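Local coordinates for gingipain R (Porphyromonas gingivalis, PDB 1CVR), which cleaves proteins after arginine as a bacterial cysteine proteinase with a caspase-like fold, at residues 135-140 with 351-356. Residues are numbered along the deposited sequence; the frame is centred on the assembly and turned at random.
Sequences ITTEDK and PTEMQV
The ring of Pro-351 lies against the start of a tight turn, meeting the Ile-135 methyl CG2 and the carbonyl of Thr-136. Ile-135 CG2 comes within 4.1 Å of Pro-351 CG, the two side chains crossing at about a right angle, while Thr-136 O sits 3.4 Å from that same ring carbon. Proline and isoleucine are both buried, and Thr-136 O against the ring is the closest approach between the segments. In Ile-135, CG2 is anti to the backbone N; that methyl faces the ring, whereas the longer CG1 branch leads away from it.

No hydrogen bond joins the segments; the polar groups of 135-140 instead fix the shape of the surface that the proline meets. Thr-136 to Asp-139 form a type I turn, closed by Asp-139 N donating to Thr-136 O. Asp-139 OD2 accepts from Thr-136 N through its anti lone pair, 2.9 Å away and nearly straight at 172°. Thr-136 OG1 adds an ST turn by accepting from Glu-138 N.

The side toward solvent is more exposed, though its atoms still touch. Thr-137 turns its methyl, not its hydroxyl, to 351-356: CG2 lies 3.5 Å from Pro-351 O and 3.8 Å from Glu-353 CG, while OG1 donates to Glu-138 OE2. The exposed Glu-353 approaches mainly with its aliphatic CG.

The example illustrates a small interdomain contact made by two loops: 135-140 links helix 118-133 to strand 144-149 of the catalytic part, and 351-356, in the loop that runs into strand 356-357, falls in the C-terminal Ig-like part. There Thr-352 bonds to the backbone of Asn-421 and Val-423, and Met-354 and Val-356 pack on strands 368-373 and 425-431.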
# COMPACT_ATOMS: atom_id res chain seq x y z
N ILE A 135 11.04 -0.93 -11.19
CA ILE A 135 10.81 -2.33 -11.55
C ILE A 135 10.86 -2.47 -13.08
O ILE A 135 10.25 -1.68 -13.80
CB ILE A 135 9.43 -2.82 -11.03
CG1 ILE A 135 9.43 -2.83 -9.50
CG2 ILE A 135 9.11 -4.20 -11.59
CD1 ILE A 135 10.51 -3.70 -8.90
N THR A 136 11.59 -3.47 -13.57
CA THR A 136 11.73 -3.70 -15.01
C THR A 136 11.23 -5.09 -15.46
O THR A 136 10.76 -5.89 -14.64
CB THR A 136 13.19 -3.58 -15.45
OG1 THR A 136 13.90 -4.75 -15.03
CG2 THR A 136 13.84 -2.38 -14.79
N THR A 137 11.35 -5.36 -16.76
CA THR A 137 10.92 -6.64 -17.32
C THR A 137 11.79 -7.77 -16.79
O THR A 137 11.46 -8.94 -16.95
CB THR A 137 11.04 -6.65 -18.88
OG1 THR A 137 12.38 -6.31 -19.25
CG2 THR A 137 10.06 -5.67 -19.51
N GLU A 138 12.89 -7.43 -16.14
CA GLU A 138 13.77 -8.46 -15.60
C GLU A 138 13.45 -8.89 -14.16
O GLU A 138 14.08 -9.81 -13.63
CB GLU A 138 15.22 -8.01 -15.72
CG GLU A 138 15.63 -7.73 -17.16
CD GLU A 138 15.25 -8.87 -18.11
OE1 GLU A 138 15.65 -10.03 -17.85
OE2 GLU A 138 14.56 -8.60 -19.12
N ASP A 139 12.49 -8.22 -13.54
CA ASP A 139 12.08 -8.58 -12.18
C ASP A 139 11.11 -9.75 -12.31
O ASP A 139 9.89 -9.59 -12.24
CB ASP A 139 11.45 -7.37 -11.50
CG ASP A 139 12.50 -6.38 -11.03
OD1 ASP A 139 13.16 -6.68 -10.01
OD2 ASP A 139 12.69 -5.32 -11.67
N LYS A 140 11.69 -10.93 -12.52
CA LYS A 140 10.94 -12.17 -12.73
C LYS A 140 10.28 -12.78 -11.50
O LYS A 140 9.56 -13.76 -11.63
CB LYS A 140 11.87 -13.23 -13.33
CG LYS A 140 12.56 -12.84 -14.63
CD LYS A 140 11.59 -12.49 -15.73
CE LYS A 140 12.28 -12.63 -17.09
NZ LYS A 140 13.59 -11.93 -17.13
N PRO A 351 6.07 -6.89 -15.42
CA PRO A 351 5.57 -5.82 -16.29
C PRO A 351 5.97 -5.88 -17.76
O PRO A 351 6.94 -6.54 -18.13
CB PRO A 351 6.12 -4.57 -15.61
CG PRO A 351 7.49 -5.06 -15.21
CD PRO A 351 7.09 -6.36 -14.50
N THR A 352 5.21 -5.17 -18.59
CA THR A 352 5.54 -5.07 -19.99
C THR A 352 5.92 -3.59 -20.19
O THR A 352 5.72 -2.77 -19.28
CB THR A 352 4.36 -5.43 -20.88
OG1 THR A 352 3.23 -4.67 -20.50
CG2 THR A 352 4.06 -6.93 -20.76
N GLU A 353 6.49 -3.25 -21.33
CA GLU A 353 6.88 -1.87 -21.54
C GLU A 353 5.81 -1.10 -22.29
O GLU A 353 4.91 -1.69 -22.89
CB GLU A 353 8.22 -1.78 -22.27
CG GLU A 353 9.34 -2.55 -21.59
CD GLU A 353 10.71 -2.16 -22.10
OE1 GLU A 353 11.21 -1.08 -21.72
OE2 GLU A 353 11.30 -2.94 -22.88
N MET A 354 5.89 0.22 -22.20
CA MET A 354 4.94 1.10 -22.88
C MET A 354 5.66 1.87 -23.97
O MET A 354 6.85 2.16 -23.86
CB MET A 354 4.35 2.11 -21.90
CG MET A 354 3.43 1.54 -20.86
SD MET A 354 2.80 2.87 -19.84
CE MET A 354 4.27 3.41 -19.00
N GLN A 355 4.92 2.20 -25.02
CA GLN A 355 5.47 2.96 -26.13
C GLN A 355 4.99 4.39 -25.88
O GLN A 355 3.80 4.69 -26.01
CB GLN A 355 4.93 2.41 -27.45
CG GLN A 355 5.69 2.83 -28.69
CD GLN A 355 5.30 2.01 -29.91
OE1 GLN A 355 5.82 2.21 -31.01
NE2 GLN A 355 4.37 1.07 -29.72
N VAL A 356 5.91 5.25 -25.50
CA VAL A 356 5.60 6.65 -25.21
C VAL A 356 6.30 7.57 -26.21
O VAL A 356 7.52 7.54 -26.35
CB VAL A 356 6.07 7.05 -23.78
CG1 VAL A 356 5.88 8.55 -23.57
CG2 VAL A 356 5.28 6.29 -22.75